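Local structure of putative cytochrome P450 120 (Synechocystis sp., 2VE3) at residues Glu278-Glu283 with Pro302-Val307; Leu308-Arg313 with Pro364-Pro369. The protein probably works as a heme-dependent monooxygenase of the cytochrome P450 family, and binds retinoic acid in a pocket beside its heme. One frame throughout, in Å; residues are numbered along the deposited sequence.

Interaction 1: Glu278-Glu283 with Pro302-Val307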
loop_
_atom_site.group_PDB
_atom_site.type_symbol
_atom_site.label_atom_id
_atom_site.label_comp_id
_atom_site.label_asym_id
_atom_site.label_seq_id
_atom_site.Cartn_x
_atom_site.Cartn_y
_atom_site.Cartn_z
ATOM N N GLU A 278 9.500 -23.644 4.765
ATOM C CA GLU A 278 10.573 -24.570 4.400
ATOM C C GLU A 278 10.789 -24.695 2.889
ATOM O O GLU A 278 11.917 -24.832 2.442
ATOM C CB GLU A 278 10.299 -25.962 4.970
ATOM C CG GLU A 278 10.540 -26.096 6.452
ATOM C CD GLU A 278 12.016 -26.140 6.818
ATOM O OE1 GLU A 278 12.874 -26.298 5.910
ATOM O OE2 GLU A 278 12.312 -26.011 8.027
ATOM N N ARG A 279 9.707 -24.688 2.115
ATOM C CA ARG A 279 9.804 -24.753 0.662
ATOM C C ARG A 279 10.505 -23.528 0.084
ATOM O O ARG A 279 11.222 -23.639 -0.912
ATOM C CB ARG A 279 8.431 -24.917 0.016
ATOM C CG ARG A 279 7.689 -26.212 0.374
ATOM C CD ARG A 279 6.501 -26.439 -0.560
ATOM N NE ARG A 279 6.909 -26.400 -1.968
ATOM C CZ ARG A 279 6.088 -26.219 -3.002
ATOM N NH1 ARG A 279 4.782 -26.038 -2.805
ATOM N NH2 ARG A 279 6.582 -26.213 -4.245
ATOM N N VAL A 280 10.279 -22.368 0.698
ATOM C CA VAL A 280 11.001 -21.133 0.354
ATOM C C VAL A 280 12.495 -21.317 0.637
ATOM O O VAL A 280 13.349 -20.939 -0.174
ATOM C CB VAL A 280 10.450 -19.887 1.127
ATOM C CG1 VAL A 280 11.344 -18.662 0.920
ATOM C CG2 VAL A 280 9.038 -19.569 0.707
ATOM N N ARG A 281 12.789 -21.908 1.794
ATOM C CA ARG A 281 14.147 -22.142 2.241
ATOM C C ARG A 281 14.858 -23.146 1.335
ATOM O O ARG A 281 16.025 -22.975 1.025
ATOM C CB ARG A 281 14.160 -22.617 3.698
ATOM C CG ARG A 281 15.552 -22.608 4.348
ATOM C CD ARG A 281 15.490 -22.817 5.871
ATOM N NE ARG A 281 15.003 -21.628 6.581
ATOM C CZ ARG A 281 14.009 -21.618 7.472
ATOM N NH1 ARG A 281 13.364 -22.734 7.809
ATOM N NH2 ARG A 281 13.669 -20.477 8.052
ATOM N N GLN A 282 14.136 -24.188 0.933
ATOM C CA GLN A 282 14.638 -25.214 0.027
ATOM C C GLN A 282 15.002 -24.583 -1.316
ATOM O O GLN A 282 15.970 -24.992 -1.967
ATOM C CB GLN A 282 13.590 -26.323 -0.149
ATOM C CG GLN A 282 13.987 -27.426 -1.144
ATOM C CD GLN A 282 12.880 -28.455 -1.435
ATOM O OE1 GLN A 282 13.139 -29.667 -1.469
ATOM N NE2 GLN A 282 11.653 -27.974 -1.662
ATOM N N GLU A 283 14.222 -23.579 -1.718
ATOM C CA GLU A 283 14.457 -22.859 -2.959
ATOM C C GLU A 283 15.742 -22.048 -2.896
ATOM O O GLU A 283 16.541 -22.083 -3.832
ATOM C CB GLU A 283 13.264 -21.962 -3.306
ATOM C CG GLU A 283 13.453 -21.144 -4.566
ATOM C CD GLU A 283 12.242 -20.302 -4.903
ATOM O OE1 GLU A 283 11.885 -19.389 -4.110
ATOM O OE2 GLU A 283 11.655 -20.564 -5.969
ATOM N N PRO A 302 11.149 -18.246 -8.164
ATOM C CA PRO A 302 9.779 -18.441 -8.649
ATOM C C PRO A 302 8.764 -18.896 -7.585
ATOM O O PRO A 302 7.603 -18.479 -7.637
ATOM C CB PRO A 302 9.935 -19.541 -9.718
ATOM C CG PRO A 302 11.192 -20.257 -9.351
ATOM C CD PRO A 302 12.088 -19.138 -8.873
ATOM N N TYR A 303 9.169 -19.768 -6.664
ATOM C CA TYR A 303 8.243 -20.198 -5.627
ATOM C C TYR A 303 7.957 -19.076 -4.616
ATOM O O TYR A 303 6.820 -18.903 -4.206
ATOM C CB TYR A 303 8.736 -21.454 -4.900
ATOM C CG TYR A 303 7.757 -21.896 -3.845
ATOM C CD1 TYR A 303 6.545 -22.473 -4.201
ATOM C CD2 TYR A 303 8.027 -21.689 -2.482
ATOM C CE1 TYR A 303 5.637 -22.864 -3.245
ATOM C CE2 TYR A 303 7.108 -22.061 -1.512
ATOM C CZ TYR A 303 5.928 -22.651 -1.901
ATOM O OH TYR A 303 5.029 -23.035 -0.958
ATOM N N LEU A 304 8.988 -18.323 -4.220
ATOM C CA LEU A 304 8.796 -17.172 -3.330
ATOM C C LEU A 304 7.875 -16.155 -4.006
ATOM O O LEU A 304 6.970 -15.608 -3.364
ATOM C CB LEU A 304 10.133 -16.533 -2.928
ATOM C CG LEU A 304 10.087 -15.264 -2.068
ATOM C CD1 LEU A 304 9.356 -15.499 -0.736
ATOM C CD2 LEU A 304 11.467 -14.702 -1.801
ATOM N N ASP A 305 8.094 -15.931 -5.304
ATOM C CA ASP A 305 7.172 -15.143 -6.118
ATOM C C ASP A 305 5.703 -15.509 -5.875
ATOM O O ASP A 305 4.871 -14.615 -5.684
ATOM C CB ASP A 305 7.482 -15.293 -7.608
ATOM C CG ASP A 305 8.637 -14.424 -8.071
ATOM O OD1 ASP A 305 9.205 -13.637 -7.279
ATOM O OD2 ASP A 305 8.986 -14.547 -9.258
ATOM N N GLN A 306 5.391 -16.814 -5.913
ATOM C CA GLN A 306 4.026 -17.316 -5.654
ATOM C C GLN A 306 3.490 -17.001 -4.249
ATOM O O GLN A 306 2.333 -16.628 -4.084
ATOM C CB GLN A 306 3.978 -18.823 -5.834
ATOM C CG GLN A 306 4.019 -19.297 -7.283
ATOM C CD GLN A 306 3.861 -20.805 -7.372
ATOM O OE1 GLN A 306 3.000 -21.404 -6.704
ATOM N NE2 GLN A 306 4.702 -21.429 -8.189
ATOM N N VAL A 307 4.330 -17.218 -3.245
ATOM C CA VAL A 307 3.973 -16.956 -1.838
ATOM C C VAL A 307 3.604 -15.473 -1.668
ATOM O O VAL A 307 2.624 -15.120 -0.984
ATOM C CB VAL A 307 5.148 -17.361 -0.923
ATOM C CG1 VAL A 307 4.921 -16.916 0.516
ATOM C CG2 VAL A 307 5.377 -18.856 -1.003
#

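Interaction 2: Leu308-Arg313 with Pro364-Pro369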
loop_
_atom_site.group_PDB
_atom_site.type_symbol
_atom_site.label_atom_id
_atom_site.label_comp_id
_atom_site.label_asym_id
_atom_site.label_seq_id
_atom_site.Cartn_x
_atom_site.Cartn_y
_atom_site.Cartn_z
ATOM N N LEU A 308 4.376 -14.608 -2.314
ATOM C CA LEU A 308 4.191 -13.175 -2.145
ATOM C C LEU A 308 2.935 -12.672 -2.869
ATOM O O LEU A 308 2.206 -11.853 -2.314
ATOM C CB LEU A 308 5.474 -12.407 -2.497
ATOM C CG LEU A 308 6.695 -12.694 -1.620
ATOM C CD1 LEU A 308 7.943 -11.986 -2.164
ATOM C CD2 LEU A 308 6.468 -12.313 -0.147
ATOM N N GLN A 309 2.638 -13.226 -4.050
ATOM C CA GLN A 309 1.328 -13.025 -4.690
ATOM C C GLN A 309 0.161 -13.409 -3.762
ATOM O O GLN A 309 -0.865 -12.720 -3.717
ATOM C CB GLN A 309 1.202 -13.842 -5.998
ATOM C CG GLN A 309 2.099 -13.391 -7.204
ATOM C CD GLN A 309 1.624 -12.107 -7.857
ATOM O OE1 GLN A 309 1.755 -11.014 -7.291
ATOM N NE2 GLN A 309 1.084 -12.225 -9.060
ATOM N N GLU A 310 0.327 -14.518 -3.038
ATOM C CA GLU A 310 -0.728 -15.049 -2.183
ATOM C C GLU A 310 -0.873 -14.328 -0.824
ATOM O O GLU A 310 -1.991 -14.205 -0.305
ATOM C CB GLU A 310 -0.580 -16.578 -2.025
ATOM C CG GLU A 310 -1.543 -17.257 -1.043
ATOM C CD GLU A 310 -3.010 -17.174 -1.430
ATOM O OE1 GLU A 310 -3.378 -16.411 -2.350
ATOM O OE2 GLU A 310 -3.815 -17.893 -0.800
ATOM N N VAL A 311 0.239 -13.852 -0.266
ATOM C CA VAL A 311 0.194 -12.945 0.908
ATOM C C VAL A 311 -0.663 -11.715 0.571
ATOM O O VAL A 311 -1.628 -11.419 1.278
ATOM C CB VAL A 311 1.624 -12.524 1.403
ATOM C CG1 VAL A 311 1.543 -11.387 2.393
ATOM C CG2 VAL A 311 2.346 -13.685 2.063
ATOM N N LEU A 312 -0.322 -11.021 -0.519
ATOM C CA LEU A 312 -1.053 -9.822 -0.986
ATOM C C LEU A 312 -2.509 -10.117 -1.341
ATOM O O LEU A 312 -3.372 -9.229 -1.272
ATOM C CB LEU A 312 -0.354 -9.193 -2.211
ATOM C CG LEU A 312 1.076 -8.638 -2.059
ATOM C CD1 LEU A 312 1.611 -8.123 -3.382
ATOM C CD2 LEU A 312 1.196 -7.570 -0.977
ATOM N N ARG A 313 -2.771 -11.361 -1.755
ATOM C CA ARG A 313 -4.114 -11.784 -2.102
ATOM C C ARG A 313 -4.928 -11.894 -0.820
ATOM O O ARG A 313 -5.977 -11.275 -0.691
ATOM C CB ARG A 313 -4.089 -13.119 -2.882
ATOM C CG ARG A 313 -5.361 -13.452 -3.664
ATOM C CD ARG A 313 -6.469 -14.072 -2.784
ATOM N NE ARG A 313 -6.017 -15.230 -1.996
ATOM C CZ ARG A 313 -6.752 -15.862 -1.072
ATOM N NH1 ARG A 313 -7.988 -15.476 -0.806
ATOM N NH2 ARG A 313 -6.240 -16.882 -0.406
ATOM N N PRO A 364 -0.294 -20.656 -1.784
ATOM C CA PRO A 364 0.593 -20.269 -2.875
ATOM C C PRO A 364 0.385 -21.008 -4.226
ATOM O O PRO A 364 0.643 -20.423 -5.283
ATOM C CB PRO A 364 1.968 -20.564 -2.297
ATOM C CG PRO A 364 1.795 -20.279 -0.845
ATOM C CD PRO A 364 0.458 -20.874 -0.541
ATOM N N GLU A 365 -0.079 -22.259 -4.172
ATOM C CA GLU A 365 -0.324 -23.087 -5.360
ATOM C C GLU A 365 -1.394 -22.531 -6.297
ATOM O O GLU A 365 -1.599 -23.077 -7.362
ATOM C CB GLU A 365 -0.708 -24.530 -4.976
ATOM C CG GLU A 365 0.282 -25.244 -4.072
ATOM C CD GLU A 365 1.630 -25.457 -4.727
ATOM O OE1 GLU A 365 1.674 -25.979 -5.858
ATOM O OE2 GLU A 365 2.652 -25.106 -4.112
ATOM N N ARG A 366 -2.092 -21.467 -5.896
ATOM C CA ARG A 366 -3.043 -20.801 -6.781
ATOM C C ARG A 366 -2.291 -20.086 -7.902
ATOM O O ARG A 366 -2.828 -19.892 -8.992
ATOM C CB ARG A 366 -3.917 -19.786 -6.022
ATOM C CG ARG A 366 -4.670 -20.290 -4.796
ATOM C CD ARG A 366 -5.332 -19.092 -4.072
ATOM N NE ARG A 366 -5.857 -19.395 -2.737
ATOM C CZ ARG A 366 -7.055 -19.916 -2.484
ATOM N NH1 ARG A 366 -7.868 -20.242 -3.477
ATOM N NH2 ARG A 366 -7.439 -20.142 -1.231
ATOM N N PHE A 367 -1.049 -19.694 -7.628
ATOM C CA PHE A 367 -0.254 -18.910 -8.579
ATOM C C PHE A 367 0.799 -19.746 -9.338
ATOM O O PHE A 367 1.563 -19.212 -10.157
ATOM C CB PHE A 367 0.334 -17.663 -7.885
ATOM C CG PHE A 367 -0.730 -16.744 -7.343
ATOM C CD1 PHE A 367 -1.310 -15.775 -8.165
ATOM C CD2 PHE A 367 -1.211 -16.904 -6.047
ATOM C CE1 PHE A 367 -2.319 -14.963 -7.700
ATOM C CE2 PHE A 367 -2.222 -16.096 -5.572
ATOM C CZ PHE A 367 -2.781 -15.117 -6.412
ATOM N N THR A 368 0.814 -21.047 -9.046
ATOM C CA THR A 368 1.588 -22.058 -9.784
ATOM C C THR A 368 1.032 -22.090 -11.192
ATOM O O THR A 368 -0.187 -22.094 -11.344
ATOM C CB THR A 368 1.408 -23.472 -9.139
ATOM O OG1 THR A 368 2.071 -23.514 -7.876
ATOM C CG2 THR A 368 1.972 -24.601 -10.020
ATOM N N PRO A 369 1.915 -22.108 -12.222
ATOM C CA PRO A 369 1.626 -22.184 -13.653
ATOM C C PRO A 369 0.195 -22.556 -14.124
ATOM O O PRO A 369 -0.388 -21.805 -14.919
ATOM C CB PRO A 369 2.665 -23.201 -14.124
ATOM C CG PRO A 369 3.880 -22.910 -13.201
ATOM C CD PRO A 369 3.377 -22.078 -12.035
#

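Interaction 1: Glu278-Glu283 with Pro302-Val307
E283 reaches across to the start of helix 302-314 and gives one carboxylate oxygen to each of two backbone N-H groups. OE2 of E283 takes the N-H of Y303 on its syn lone pair, with N of Y303 2.7 Å away. OE1 of E283 is met on its syn side by the N-H of L304, the N of L304 lying 3.1 Å from it. CG of E283 stands anti to the backbone N (chi1 178°) and the chain runs straight on, carrying the carboxylate over to the first turn. A negative group there probably interacts favourably with the helix dipole.

The polar-aromatic part belongs to R279. NE of R279 lies over one face of the Y303 ring, and CE1 of Y303 sits above the guanidinium plane toward that group's rim, 3.3 Å from NH1 of R279; the two planes are 34° apart. NH1 also forms a salt bridge with E365.

The apolar part centres on V280. CG2 of V280 sits at the edge of the Y303 ring, 3.9 Å from CE2 of Y303, and touches CG2 of V307, while CG1 of V280 faces CD1 of L304 at 4.1 Å. Helix 394-411 adds I409 against V280, and A405 against L304.

The short helix axes approach to 9.3 Å at 152°, the near-antiparallel packing of the J and K helices of the cytochrome P450 fold.

Interaction 2: Leu308-Arg313 with Pro364-Pro369
E310 and R366 meet here as two members of the Glu-Arg-Arg triad of cytochromes P450, whose ExxR pair on the K helix is E310 and R313. The tight, buried part is this network. CG of E310 anti to the backbone N (chi1 174°) and a bend at chi2 (64°) turn CD toward both arginines. R313 grips the carboxylate side-on, NE to OE1 of E310 at 2.9 Å and NH2 to OE2 at 2.7 Å, both bonds almost straight. R366 adds a salt bridge from NE to OE2 of E310 at 3.2 Å, from above the carboxylate plane, while its outer nitrogens bond to the carbonyls of P357, D358 and K361. An alanine in place of E310 would probably leave the charges of R313 and R366 unbalanced and R313 held mainly through NH1, by the carbonyls of H350 and P359. OE1 of E310 also lies in plane at the F367 ring edge, 3.4 Å from CE2 of F367, joining the two parts.

The more solvent-accessible side is apolar: Q309 and F367 are both partly exposed. H381 also meets the ring. Over one face, CB of Q309 makes a CH-pi contact, 3.7 Å from the F367 ring centroid and 10° off the normal.

How the interactions relate
Coming from the N terminus, the chain runs along helix 274-285, crosses a 16-residue connection holding the short helix 295-298, and enters helix 302-314; interaction 1 closes that loop. The same helix runs straight into interaction 2, whose far partner arrives 50 residues later, after the strands 320-325 to 341-345 and helix 346-349, so this second loop is much longer. The two loops follow one another in series, neither nesting nor crossing, and helix 302-314 is the element common to both. Their centres are 11 Å apart, and a salt bridge joins them directly: NH1 of R279 lies 2.7 Å from OE2 of E365. Together they tie helix 274-285 and the loop before helix 394-411 to one helix, whose L312 touches the heme.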